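PDB 3EXR: RmpD (Hexulose-6-phosphate synthase) from Streptococcus mutans, which belongs to the HUMPS family of enzymes, is built as an eight-stranded TIM barrel, and is present as two copies in the assembly. Local coordinates for residues 77-82 and 102-107; 58-63 and 109-114; 34-39 and 50-55; 7-12 and 83-88; 64-69 and 117-122. One frame throughout, in Å; residues are numbered along the deposited sequence.

In the fold
Contacts 3, 4 and 5 are buried, contact 1 partly so, and contact 2 lies at the surface where strands 60-67 and 113-117 begin. Contact 4 spans the inside of the barrel, its centre about 4 Å from the centre of the chain, with amide oxygens against an indole. Contact 1 lies within the helical layer and contact 3 between that layer and the sheet; both are apolar. Strand 60-67 serves contacts 2 and 5 at its two ends. Both are polar, but a lysine passes a backbone carbonyl in contact 2, whereas contact 5 joins charged side chains beside the second subunit. Asp84 and Arg53 link contacts 2, 3 and 4, and Arg53 also reaches contact 1.

Contact 1 of 5, residues 77-82 and 102-107; sequences NNAVRG and KAIEDI
Ala79 sets its methyl against the branch point of Ile107, with CB 3.7 Å from Ile107 CG2, while that same CG2 also touches the backbone, 3.6 Å from Ala79 O. The first torsion of Ile107 accounts for this double use: at -77° it places CG2 anti to the backbone N and leaves CG1 beside that N, directed toward solvent, where CG1 passes Val80 CG1 at a loose 4.3 Å. One helical turn earlier Ile104 approaches the alanine from the barrel side, CG1 lying 4.0 Å from Ala79 CB, so the small methyl fits between two isoleucines of one helix. Its smallness lets the backbones come close, the CA atoms of Ala79 and Ile104 being 5.7 Å apart. Ile104 also looks inward, with CD1 packed on the backbone of Asp84 and Met86. The segment 77-82 then leaves its helix through a Schellman motif at Gly82, whose N bonds back to Ala79 O, the carbonyl that CG2 of Ile107 covers. Such apolar packing, buried near the strands and exposed on the outside, joins helices 71-79 and 94-107, successive members of the helical layer around a TIM barrel.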
# COMPACT_ATOMS: atom_id res chain seq x y z
N ASN A 77 -2.32 -8.86 -11.62
CA ASN A 77 -2.32 -9.92 -10.62
C ASN A 77 -3.64 -10.11 -9.90
O ASN A 77 -4.02 -11.24 -9.63
CB ASN A 77 -1.23 -9.73 -9.58
CG ASN A 77 0.19 -10.02 -10.13
OD1 ASN A 77 0.35 -10.61 -11.21
ND2 ASN A 77 1.21 -9.62 -9.36
N ASN A 78 -4.32 -9.01 -9.58
CA ASN A 78 -5.61 -9.10 -8.90
C ASN A 78 -6.78 -9.27 -9.84
O ASN A 78 -7.75 -9.90 -9.45
CB ASN A 78 -5.80 -7.91 -7.97
CG ASN A 78 -4.91 -7.99 -6.76
OD1 ASN A 78 -5.24 -8.66 -5.80
ND2 ASN A 78 -3.75 -7.34 -6.84
N ALA A 79 -6.69 -8.76 -11.07
CA ALA A 79 -7.75 -8.95 -12.08
C ALA A 79 -7.84 -10.41 -12.50
O ALA A 79 -8.93 -10.94 -12.70
CB ALA A 79 -7.49 -8.07 -13.29
N VAL A 80 -6.70 -11.10 -12.62
CA VAL A 80 -6.76 -12.51 -12.99
C VAL A 80 -7.39 -13.36 -11.89
O VAL A 80 -7.90 -14.43 -12.17
CB VAL A 80 -5.40 -13.08 -13.43
CG1 VAL A 80 -4.85 -12.33 -14.63
CG2 VAL A 80 -4.41 -13.09 -12.28
N ARG A 81 -7.36 -12.88 -10.64
CA ARG A 81 -8.00 -13.56 -9.49
C ARG A 81 -9.51 -13.31 -9.48
O ARG A 81 -10.24 -13.97 -8.76
CB ARG A 81 -7.39 -13.05 -8.17
CG ARG A 81 -5.97 -13.49 -7.88
CD ARG A 81 -5.89 -14.95 -7.53
NE ARG A 81 -4.59 -15.31 -6.99
CZ ARG A 81 -4.23 -16.56 -6.72
NH1 ARG A 81 -5.03 -17.56 -7.00
NH2 ARG A 81 -3.04 -16.81 -6.18
N GLY A 82 -9.94 -12.33 -10.26
CA GLY A 82 -11.37 -11.97 -10.36
C GLY A 82 -11.80 -10.61 -9.80
O GLY A 82 -13.00 -10.34 -9.74
N LYS A 102 -5.34 0.40 -17.35
CA LYS A 102 -5.24 -0.34 -18.61
C LYS A 102 -5.20 -1.85 -18.37
O LYS A 102 -5.85 -2.60 -19.09
CB LYS A 102 -4.04 0.13 -19.44
CG LYS A 102 -4.19 1.55 -20.01
CD LYS A 102 -2.98 1.95 -20.92
CE LYS A 102 -2.91 3.51 -21.17
NZ LYS A 102 -1.60 4.01 -21.74
N ALA A 103 -4.48 -2.28 -17.34
CA ALA A 103 -4.37 -3.71 -17.06
C ALA A 103 -5.67 -4.32 -16.55
O ALA A 103 -6.03 -5.44 -16.95
CB ALA A 103 -3.25 -4.00 -16.08
N ILE A 104 -6.39 -3.60 -15.68
CA ILE A 104 -7.60 -4.16 -15.12
C ILE A 104 -8.71 -4.18 -16.19
O ILE A 104 -9.49 -5.11 -16.24
CB ILE A 104 -8.04 -3.50 -13.77
CG1 ILE A 104 -9.03 -4.40 -13.03
CG2 ILE A 104 -8.57 -2.12 -14.00
CD1 ILE A 104 -9.11 -4.13 -11.53
N GLU A 105 -8.73 -3.16 -17.05
CA GLU A 105 -9.67 -3.10 -18.18
C GLU A 105 -9.39 -4.19 -19.21
O GLU A 105 -10.32 -4.72 -19.82
CB GLU A 105 -9.62 -1.75 -18.87
CG GLU A 105 -10.34 -0.66 -18.12
CD GLU A 105 -10.23 0.69 -18.79
OE1 GLU A 105 -9.63 0.79 -19.88
OE2 GLU A 105 -10.70 1.67 -18.20
N ASP A 106 -8.12 -4.53 -19.40
CA ASP A 106 -7.77 -5.57 -20.38
C ASP A 106 -8.37 -6.92 -19.99
O ASP A 106 -8.87 -7.66 -20.84
CB ASP A 106 -6.26 -5.70 -20.50
CG ASP A 106 -5.86 -6.66 -21.59
OD1 ASP A 106 -6.25 -6.42 -22.75
OD2 ASP A 106 -5.20 -7.69 -21.34
N ILE A 107 -8.33 -7.25 -18.70
CA ILE A 107 -8.85 -8.53 -18.22
C ILE A 107 -10.36 -8.49 -17.93
O ILE A 107 -11.08 -9.48 -18.16
CB ILE A 107 -8.03 -9.00 -16.97
CG1 ILE A 107 -6.67 -9.58 -17.41
CG2 ILE A 107 -8.83 -10.02 -16.13
CD1 ILE A 107 -6.76 -10.77 -18.34

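Contact 2 of 5, residues 58-63 and 109-114; sequences DKIIVA and PDKGEI
Lys111 reaches across to the start of strand 60-67, where its NZ stands 3.4 Å from Lys59 O and 4.1 Å from Ile60 CA. The path there is bent. A chi1 of -61° sets CG anti to the carbonyl carbon, and the chain then turns sharply at chi3 (-88°) before running out to the ammonium. NZ comes to the flank of the Lys59 carbonyl instead of pointing along it, and the angle is too poor for a hydrogen bond. Lys59 O is bonded to Arg53 NH1, and Lys111 NZ makes its salt bridge with Asp84 OD2. The side chain of Ile60 is the lesser partner, its CG1 remaining 4.4 Å from Lys111 NZ, an apolar flank to a charged tip. Lys59 itself turns its CB away from 109-114, and its NZ bonds to Val31 O. Asp84 OD2 has three partners here: Lys111 NZ, Arg53 NH2 and the backbone N of Ile61. With two cationic groups and an N-H directed at one oxygen, the carboxylate is probably held ionised, and Lys111 probably passes 58-63 on its way to that charge.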
# COMPACT_ATOMS: atom_id res chain seq x y z
N ASP A 58 -21.43 -12.93 -8.67
CA ASP A 58 -22.08 -11.76 -9.25
C ASP A 58 -22.01 -10.52 -8.34
O ASP A 58 -22.78 -9.57 -8.51
CB ASP A 58 -23.52 -12.12 -9.63
CG ASP A 58 -23.60 -13.28 -10.65
OD1 ASP A 58 -22.85 -13.30 -11.65
OD2 ASP A 58 -24.42 -14.20 -10.48
N LYS A 59 -21.09 -10.52 -7.38
CA LYS A 59 -20.92 -9.38 -6.51
C LYS A 59 -19.76 -8.58 -7.03
O LYS A 59 -18.88 -9.12 -7.68
CB LYS A 59 -20.60 -9.80 -5.08
CG LYS A 59 -21.33 -9.03 -4.05
CD LYS A 59 -22.87 -9.17 -4.24
CE LYS A 59 -23.51 -10.04 -3.19
NZ LYS A 59 -24.93 -9.67 -3.03
N ILE A 60 -19.75 -7.29 -6.74
CA ILE A 60 -18.56 -6.49 -7.05
C ILE A 60 -17.48 -6.84 -6.02
O ILE A 60 -17.75 -6.88 -4.83
CB ILE A 60 -18.87 -4.98 -7.03
CG1 ILE A 60 -19.86 -4.62 -8.15
CG2 ILE A 60 -17.59 -4.18 -7.17
CD1 ILE A 60 -20.54 -3.24 -8.02
N ILE A 61 -16.25 -7.12 -6.47
CA ILE A 61 -15.14 -7.46 -5.57
C ILE A 61 -14.01 -6.44 -5.74
O ILE A 61 -13.60 -6.14 -6.85
CB ILE A 61 -14.61 -8.87 -5.88
CG1 ILE A 61 -15.68 -9.92 -5.58
CG2 ILE A 61 -13.32 -9.18 -5.08
CD1 ILE A 61 -15.31 -11.28 -5.91
N VAL A 62 -13.54 -5.93 -4.61
CA VAL A 62 -12.49 -4.92 -4.55
C VAL A 62 -11.23 -5.58 -3.98
O VAL A 62 -11.30 -6.27 -2.96
CB VAL A 62 -12.89 -3.77 -3.61
CG1 VAL A 62 -11.81 -2.68 -3.60
CG2 VAL A 62 -14.23 -3.17 -4.03
N ALA A 63 -10.13 -5.42 -4.72
CA ALA A 63 -8.79 -5.77 -4.20
C ALA A 63 -8.18 -4.45 -3.71
O ALA A 63 -7.75 -3.61 -4.50
CB ALA A 63 -7.94 -6.39 -5.28
N PRO A 109 -13.07 -5.91 -19.02
CA PRO A 109 -13.58 -4.72 -19.70
C PRO A 109 -14.91 -4.21 -19.19
O PRO A 109 -15.12 -3.00 -19.19
CB PRO A 109 -13.70 -5.15 -21.17
CG PRO A 109 -13.54 -6.59 -21.20
CD PRO A 109 -12.87 -7.05 -19.95
N ASP A 110 -15.77 -5.12 -18.73
CA ASP A 110 -17.13 -4.75 -18.33
C ASP A 110 -17.17 -3.95 -17.03
O ASP A 110 -17.96 -3.02 -16.91
CB ASP A 110 -18.01 -5.98 -18.15
CG ASP A 110 -18.16 -6.79 -19.42
OD1 ASP A 110 -17.82 -6.27 -20.51
OD2 ASP A 110 -18.60 -7.96 -19.34
N LYS A 111 -16.35 -4.35 -16.05
CA LYS A 111 -16.43 -3.77 -14.71
C LYS A 111 -15.10 -3.20 -14.16
O LYS A 111 -15.11 -2.49 -13.16
CB LYS A 111 -16.98 -4.82 -13.71
CG LYS A 111 -18.40 -5.37 -13.96
CD LYS A 111 -19.06 -5.91 -12.63
CE LYS A 111 -18.74 -7.43 -12.28
NZ LYS A 111 -19.03 -7.98 -10.84
N GLY A 112 -13.97 -3.50 -14.81
CA GLY A 112 -12.64 -3.13 -14.31
C GLY A 112 -12.42 -1.64 -14.10
O GLY A 112 -12.59 -0.85 -15.03
N GLU A 113 -12.03 -1.26 -12.89
CA GLU A 113 -11.81 0.13 -12.53
C GLU A 113 -10.78 0.29 -11.43
O GLU A 113 -10.60 -0.63 -10.59
CB GLU A 113 -13.11 0.75 -11.99
CG GLU A 113 -14.22 0.97 -13.00
CD GLU A 113 -15.22 2.00 -12.50
OE1 GLU A 113 -14.80 3.12 -12.13
OE2 GLU A 113 -16.42 1.67 -12.48
N ILE A 114 -10.16 1.47 -11.42
CA ILE A 114 -9.28 1.92 -10.35
C ILE A 114 -10.04 2.92 -9.46
O ILE A 114 -10.90 3.70 -9.92
CB ILE A 114 -7.99 2.55 -10.95
CG1 ILE A 114 -7.30 1.54 -11.86
CG2 ILE A 114 -7.05 3.05 -9.86
CD1 ILE A 114 -6.92 0.23 -11.23

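Contact 3 of 5, residues 34-39 and 50-55; sequences IEAGTV and EVLRSL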
# COMPACT_ATOMS: atom_id res chain seq x y z
N ILE A 34 -17.95 -6.52 -1.95
CA ILE A 34 -17.09 -7.16 -0.94
C ILE A 34 -15.64 -6.80 -1.23
O ILE A 34 -15.16 -6.94 -2.35
CB ILE A 34 -17.25 -8.70 -0.93
CG1 ILE A 34 -18.70 -9.06 -0.67
CG2 ILE A 34 -16.38 -9.32 0.14
CD1 ILE A 34 -19.05 -10.45 -0.98
N GLU A 35 -14.93 -6.34 -0.20
CA GLU A 35 -13.58 -5.79 -0.35
C GLU A 35 -12.57 -6.59 0.48
O GLU A 35 -12.72 -6.74 1.69
CB GLU A 35 -13.53 -4.32 0.08
CG GLU A 35 -12.12 -3.74 0.17
CD GLU A 35 -12.12 -2.26 0.50
OE1 GLU A 35 -13.05 -1.78 1.19
OE2 GLU A 35 -11.20 -1.55 0.02
N ALA A 36 -11.55 -7.10 -0.20
CA ALA A 36 -10.39 -7.67 0.47
C ALA A 36 -9.48 -6.52 0.87
O ALA A 36 -8.82 -5.91 -0.00
CB ALA A 36 -9.65 -8.61 -0.49
N GLY A 37 -9.43 -6.21 2.16
CA GLY A 37 -8.70 -5.05 2.62
C GLY A 37 -7.19 -5.22 2.60
O GLY A 37 -6.69 -6.34 2.62
N THR A 38 -6.46 -4.10 2.61
CA THR A 38 -5.00 -4.13 2.47
C THR A 38 -4.34 -4.95 3.58
O THR A 38 -3.41 -5.72 3.32
CB THR A 38 -4.40 -2.72 2.52
OG1 THR A 38 -5.21 -1.82 1.75
CG2 THR A 38 -3.00 -2.72 1.94
N VAL A 39 -4.81 -4.77 4.82
CA VAL A 39 -4.23 -5.53 5.93
C VAL A 39 -4.30 -7.04 5.66
O VAL A 39 -3.40 -7.80 5.99
CB VAL A 39 -4.96 -5.20 7.26
CG1 VAL A 39 -4.53 -6.18 8.35
CG2 VAL A 39 -4.70 -3.74 7.67
N GLU A 50 -9.78 -14.62 -5.35
CA GLU A 50 -10.36 -15.73 -6.10
C GLU A 50 -11.40 -16.54 -5.29
O GLU A 50 -12.44 -16.94 -5.81
CB GLU A 50 -9.24 -16.62 -6.63
CG GLU A 50 -9.68 -17.65 -7.64
CD GLU A 50 -8.54 -18.33 -8.39
OE1 GLU A 50 -7.44 -17.76 -8.46
OE2 GLU A 50 -8.77 -19.42 -8.96
N VAL A 51 -11.12 -16.75 -4.01
CA VAL A 51 -12.06 -17.44 -3.13
C VAL A 51 -13.35 -16.62 -3.03
O VAL A 51 -14.43 -17.19 -3.10
CB VAL A 51 -11.45 -17.69 -1.73
CG1 VAL A 51 -12.50 -18.18 -0.73
CG2 VAL A 51 -10.27 -18.68 -1.83
N LEU A 52 -13.21 -15.31 -2.88
CA LEU A 52 -14.38 -14.45 -2.78
C LEU A 52 -15.19 -14.48 -4.07
O LEU A 52 -16.41 -14.51 -4.02
CB LEU A 52 -14.01 -13.03 -2.41
CG LEU A 52 -13.42 -12.84 -1.03
CD1 LEU A 52 -12.87 -11.45 -0.85
CD2 LEU A 52 -14.46 -13.15 0.06
N ARG A 53 -14.51 -14.49 -5.21
CA ARG A 53 -15.18 -14.56 -6.51
C ARG A 53 -15.96 -15.85 -6.67
O ARG A 53 -17.07 -15.84 -7.18
CB ARG A 53 -14.19 -14.35 -7.64
CG ARG A 53 -14.75 -14.53 -9.05
CD ARG A 53 -15.98 -13.72 -9.35
NE ARG A 53 -15.60 -12.33 -9.52
CZ ARG A 53 -16.33 -11.28 -9.19
NH1 ARG A 53 -17.51 -11.44 -8.62
NH2 ARG A 53 -15.85 -10.06 -9.39
N SER A 54 -15.40 -16.95 -6.19
CA SER A 54 -16.05 -18.25 -6.22
C SER A 54 -17.32 -18.26 -5.33
O SER A 54 -18.38 -18.78 -5.72
CB SER A 54 -15.04 -19.30 -5.77
OG SER A 54 -15.59 -20.60 -5.84
N LEU A 55 -17.21 -17.71 -4.13
CA LEU A 55 -18.35 -17.65 -3.24
C LEU A 55 -19.44 -16.71 -3.75
O LEU A 55 -20.63 -16.96 -3.48
CB LEU A 55 -17.89 -17.16 -1.85
CG LEU A 55 -17.06 -18.16 -1.04
CD1 LEU A 55 -16.35 -17.47 0.12
CD2 LEU A 55 -17.98 -19.25 -0.54
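Leu52 carries the whole contact, laying one methyl across Ile34 and Ala36 of the strand, and the residues around it show how an amphipathic helix divides its tasks. The segment 50-55 starts on its outer side with Glu50, whose OE1 forms a salt bridge with Arg81 NH1 instead of meeting the strand. Val51, next, leans on Ile21 of the neighbouring helix 17-27. Leu52 then turns inward. Its chi1 of -66° holds CG anti to the carbonyl carbon, and chi2 of 170° extends CD1 away from the helix, so that this methyl arrives at the sheet first. CD1 of Leu52 comes within 4.2 Å of Ile34 CG2 and 4.3 Å of Ala36 CB, two side chains that point to the same side of strand 33-36, while Glu35 between them points away from the helix. Leu12, Ala24 and Ile61 also touch the leucine. Arg53 follows and carries its guanidinium past Ile61 to the bottom of the barrel, where the strands start and where NH2 bonds to Gly82 O. Leu55, a turn after Leu52, packs on Val25 of helix 17-27. Between the two segments the contact stays loose and purely apolar. Strand 33-36 is hydrogen-bonded directly to strand 60-67, which follows helix 47-55 in the chain, so this leucine packs the helix of a beta-alpha-beta crossover, the repeating element of the TIM barrel, against its first strand.

Contact 4 of 5, residues 7-12 and 83-88; sequences NLQVAL and ADWMTC
Trp85 sends its indole across the inside of the barrel to the amides of Asn7 and Gln9. Its CB already points toward strand 7-12, and a chi1 of -60°, with CG anti to the carbonyl carbon, keeps the ring heading that way. Along the ring, CD1 lies by Glu113 CB; farther on, CE3 meets Val62 CG2 and CE2 meets Ile60 CG2, both from strand 60-67, and Gln115 also touches the indole. Strands 7-12 and 85-89 are the first and fourth of a closed parallel sheet of eight, too far apart to share backbone bonds, with the CA atoms of Gln9 and Trp85 12.1 Å from each other. In a TIM barrel such strands meet only through side chains that point into the barrel, and here the indole bridges most of the gap. At the far side of its six-membered ring, Trp85 CZ3 lies 4.1 Å from Gln9 OE1 and CH2 lies 4.2 Å from Asn7 OD1. Both oxygens sit at the ring edge, near its plane, facing its C-H groups, although the amide plane of Gln9 is turned 47° from the indole. Gln9 reaches this position on an extended chain, and its NE2 is bonded to Glu35 OE1; Asn7 OD1 makes a weak hydrogen bond with Thr192 OG1.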
# COMPACT_ATOMS: atom_id res chain seq x y z
N ASN A 7 -24.30 2.02 -2.92
CA ASN A 7 -23.92 0.66 -2.61
C ASN A 7 -23.63 0.54 -1.12
O ASN A 7 -23.21 1.50 -0.48
CB ASN A 7 -22.64 0.28 -3.36
CG ASN A 7 -22.83 0.13 -4.86
OD1 ASN A 7 -21.98 0.62 -5.63
ND2 ASN A 7 -23.87 -0.59 -5.28
N LEU A 8 -23.87 -0.66 -0.58
CA LEU A 8 -23.32 -1.07 0.68
C LEU A 8 -22.13 -1.99 0.38
O LEU A 8 -22.29 -3.02 -0.28
CB LEU A 8 -24.34 -1.84 1.50
CG LEU A 8 -23.77 -2.48 2.78
CD1 LEU A 8 -23.02 -1.49 3.67
CD2 LEU A 8 -24.84 -3.18 3.57
N GLN A 9 -20.97 -1.60 0.88
CA GLN A 9 -19.73 -2.36 0.74
C GLN A 9 -19.26 -2.81 2.10
O GLN A 9 -19.33 -2.04 3.06
CB GLN A 9 -18.69 -1.49 0.05
CG GLN A 9 -17.31 -2.05 0.01
CD GLN A 9 -16.40 -1.25 -0.94
OE1 GLN A 9 -16.87 -0.73 -1.93
NE2 GLN A 9 -15.12 -1.17 -0.63
N VAL A 10 -18.75 -4.04 2.18
CA VAL A 10 -18.11 -4.52 3.41
C VAL A 10 -16.61 -4.70 3.18
O VAL A 10 -16.19 -5.34 2.21
CB VAL A 10 -18.72 -5.86 3.94
CG1 VAL A 10 -18.55 -7.01 2.94
CG2 VAL A 10 -18.09 -6.24 5.25
N ALA A 11 -15.83 -4.06 4.03
CA ALA A 11 -14.38 -4.20 4.05
C ALA A 11 -14.02 -5.35 4.97
O ALA A 11 -14.52 -5.43 6.09
CB ALA A 11 -13.74 -2.90 4.57
N LEU A 12 -13.12 -6.20 4.49
CA LEU A 12 -12.52 -7.29 5.27
C LEU A 12 -11.06 -6.97 5.56
O LEU A 12 -10.19 -7.11 4.69
CB LEU A 12 -12.65 -8.62 4.54
CG LEU A 12 -13.99 -8.91 3.86
CD1 LEU A 12 -13.80 -10.00 2.83
CD2 LEU A 12 -15.04 -9.26 4.92
N ALA A 83 -10.87 -9.74 -9.40
CA ALA A 83 -11.26 -8.41 -8.92
C ALA A 83 -11.96 -7.57 -9.98
O ALA A 83 -11.60 -7.61 -11.18
CB ALA A 83 -10.05 -7.63 -8.39
N ASP A 84 -12.92 -6.77 -9.52
CA ASP A 84 -13.52 -5.72 -10.35
C ASP A 84 -12.84 -4.37 -10.18
O ASP A 84 -12.48 -3.71 -11.17
CB ASP A 84 -15.00 -5.60 -10.01
CG ASP A 84 -15.79 -6.85 -10.36
OD1 ASP A 84 -15.67 -7.36 -11.52
OD2 ASP A 84 -16.54 -7.34 -9.50
N TRP A 85 -12.65 -3.96 -8.93
CA TRP A 85 -12.07 -2.68 -8.58
C TRP A 85 -10.79 -2.92 -7.83
O TRP A 85 -10.71 -3.86 -7.06
CB TRP A 85 -13.00 -1.86 -7.70
CG TRP A 85 -14.32 -1.55 -8.33
CD1 TRP A 85 -14.64 -1.65 -9.65
CD2 TRP A 85 -15.52 -1.12 -7.66
NE1 TRP A 85 -15.95 -1.29 -9.85
CE2 TRP A 85 -16.51 -0.96 -8.65
CE3 TRP A 85 -15.84 -0.86 -6.32
CZ2 TRP A 85 -17.81 -0.55 -8.34
CZ3 TRP A 85 -17.14 -0.45 -6.01
CH2 TRP A 85 -18.11 -0.31 -7.01
N MET A 86 -9.80 -2.08 -8.08
CA MET A 86 -8.57 -2.07 -7.29
C MET A 86 -8.28 -0.66 -6.81
O MET A 86 -8.46 0.32 -7.56
CB MET A 86 -7.38 -2.59 -8.09
CG MET A 86 -6.17 -2.84 -7.23
SD MET A 86 -4.67 -3.31 -8.09
CE MET A 86 -4.07 -1.75 -8.75
N THR A 87 -7.78 -0.53 -5.58
CA THR A 87 -7.33 0.76 -5.09
C THR A 87 -5.88 1.08 -5.45
O THR A 87 -4.98 0.22 -5.40
CB THR A 87 -7.53 0.92 -3.57
OG1 THR A 87 -6.80 -0.09 -2.86
CG2 THR A 87 -9.03 0.77 -3.17
N CYS A 88 -5.64 2.35 -5.77
CA CYS A 88 -4.29 2.92 -5.81
C CYS A 88 -4.25 4.01 -4.76
O CYS A 88 -5.22 4.78 -4.62
CB CYS A 88 -4.00 3.57 -7.15
SG CYS A 88 -3.57 2.47 -8.49

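Contact 5 of 5, residues 64-69 and 117-122; sequences DTKCAD and ELYGDW
Lys66 NZ is gripped from several directions: by Asp64 within its own strand, by Thr38 OG1, and across the contact by Glu117. The bond from Lys66 NZ to Asp64 OD1 is 2.8 Å long and uses the syn lone pair of that oxygen, and Asp64 OD2 is equally near at 2.8 Å, so the ammonium straddles the carboxylate. Glu117 is held less tightly, its OE2 making a long salt bridge of 3.6 Å with Lys66 NZ. Two bends bring the charged groups near each other: the lysine runs extended until chi4, where a turn of 58° swings NZ toward the acids, and Glu117 folds at chi2 (-78°), its CD coming to 3.8 Å from Lys66 CE. Tyr119 borders the same methylene group, with OH 3.7 Å from Lys66 CE. Its hydroxyl is bonded to Asp69 of the second subunit, which places this cluster next to the dimer interface. Thr87 OG1 bonds both Asp64 OD1 and Lys66 N, so one hydroxyl ties the carboxylate to the lysine backbone and helps to fix its rotation. Asp64, Lys66 and Asp69 form the Asp-x-Lys-x-x-Asp signature of the orotidine 5'-phosphate decarboxylase family, at the C-terminal end of the barrel, where TIM-barrel enzymes have their active sites. Asp64 OD1 and Glu117 OE2 are 3.7 Å apart, and the ammonium beside both oxygens probably compensates part of the negative charge of these acids, to which Glu35 adds on the far side of Asp64.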
# COMPACT_ATOMS: atom_id res chain seq x y z
N ASP A 64 -8.11 -4.29 -2.39
CA ASP A 64 -7.66 -3.04 -1.79
C ASP A 64 -6.15 -3.09 -1.61
O ASP A 64 -5.65 -3.23 -0.51
CB ASP A 64 -8.40 -2.84 -0.47
CG ASP A 64 -8.01 -1.58 0.27
OD1 ASP A 64 -7.51 -0.61 -0.31
OD2 ASP A 64 -8.22 -1.54 1.51
N THR A 65 -5.42 -2.96 -2.72
CA THR A 65 -3.96 -3.05 -2.66
C THR A 65 -3.27 -1.72 -2.33
O THR A 65 -2.09 -1.70 -2.01
CB THR A 65 -3.36 -3.51 -4.00
OG1 THR A 65 -3.75 -2.61 -5.03
CG2 THR A 65 -3.91 -4.86 -4.39
N LYS A 66 -3.99 -0.60 -2.44
CA LYS A 66 -3.41 0.73 -2.22
C LYS A 66 -2.11 0.84 -3.00
O LYS A 66 -1.08 1.34 -2.52
CB LYS A 66 -3.23 1.00 -0.73
CG LYS A 66 -4.58 1.15 -0.02
CD LYS A 66 -4.45 1.58 1.43
CE LYS A 66 -5.80 1.90 2.09
NZ LYS A 66 -6.79 0.76 2.07
N CYS A 67 -2.18 0.34 -4.24
CA CYS A 67 -1.03 0.28 -5.14
C CYS A 67 -0.36 1.62 -5.36
O CYS A 67 -1.01 2.62 -5.69
CB CYS A 67 -1.48 -0.33 -6.46
SG CYS A 67 -0.27 -0.30 -7.73
N ALA A 68 0.96 1.64 -5.14
CA ALA A 68 1.78 2.86 -5.31
C ALA A 68 2.67 2.82 -6.54
O ALA A 68 3.11 3.88 -6.97
CB ALA A 68 2.64 3.10 -4.08
N ASP A 69 2.96 1.62 -7.05
CA ASP A 69 3.92 1.45 -8.11
C ASP A 69 3.70 0.07 -8.75
O ASP A 69 2.97 -0.78 -8.20
CB ASP A 69 5.33 1.56 -7.51
CG ASP A 69 6.41 1.90 -8.52
OD1 ASP A 69 6.17 1.98 -9.74
OD2 ASP A 69 7.58 2.03 -8.09
N GLU A 117 -7.48 5.95 -3.26
CA GLU A 117 -7.51 6.03 -1.80
C GLU A 117 -6.89 7.33 -1.32
O GLU A 117 -5.73 7.61 -1.61
CB GLU A 117 -6.78 4.81 -1.20
CG GLU A 117 -7.67 3.57 -1.06
CD GLU A 117 -8.62 3.60 0.14
OE1 GLU A 117 -8.68 4.63 0.83
OE2 GLU A 117 -9.32 2.59 0.38
N LEU A 118 -7.69 8.14 -0.63
CA LEU A 118 -7.31 9.50 -0.25
C LEU A 118 -6.69 9.53 1.13
O LEU A 118 -7.39 9.30 2.13
CB LEU A 118 -8.53 10.43 -0.34
CG LEU A 118 -9.18 10.54 -1.72
CD1 LEU A 118 -10.43 11.38 -1.64
CD2 LEU A 118 -8.26 11.15 -2.75
N TYR A 119 -5.37 9.76 1.16
CA TYR A 119 -4.59 9.92 2.39
C TYR A 119 -3.67 11.13 2.27
O TYR A 119 -3.10 11.38 1.21
CB TYR A 119 -3.73 8.68 2.66
CG TYR A 119 -4.55 7.51 3.20
CD1 TYR A 119 -4.65 7.28 4.56
CD2 TYR A 119 -5.28 6.68 2.34
CE1 TYR A 119 -5.39 6.23 5.05
CE2 TYR A 119 -6.05 5.64 2.83
CZ TYR A 119 -6.10 5.41 4.19
OH TYR A 119 -6.84 4.37 4.70
N GLY A 120 -3.50 11.83 3.38
CA GLY A 120 -2.56 12.94 3.47
C GLY A 120 -3.01 14.15 2.68
O GLY A 120 -4.23 14.33 2.45
N ASP A 121 -2.05 14.95 2.23
CA ASP A 121 -2.30 16.27 1.63
C ASP A 121 -2.53 16.27 0.12
O ASP A 121 -1.83 16.97 -0.65
CB ASP A 121 -1.11 17.19 1.93
CG ASP A 121 -0.93 17.43 3.40
OD1 ASP A 121 -1.96 17.62 4.10
OD2 ASP A 121 0.22 17.44 3.89
N TRP A 122 -3.52 15.52 -0.33
CA TRP A 122 -3.87 15.53 -1.74
C TRP A 122 -4.61 16.81 -2.09
O TRP A 122 -5.22 17.43 -1.21
CB TRP A 122 -4.72 14.30 -2.10
CG TRP A 122 -5.99 14.27 -1.37
CD1 TRP A 122 -6.21 13.74 -0.15
CD2 TRP A 122 -7.24 14.86 -1.79
NE1 TRP A 122 -7.53 13.94 0.22
CE2 TRP A 122 -8.18 14.62 -0.78
CE3 TRP A 122 -7.66 15.52 -2.95
CZ2 TRP A 122 -9.49 15.04 -0.86
CZ3 TRP A 122 -8.95 15.96 -3.03
CH2 TRP A 122 -9.87 15.71 -1.99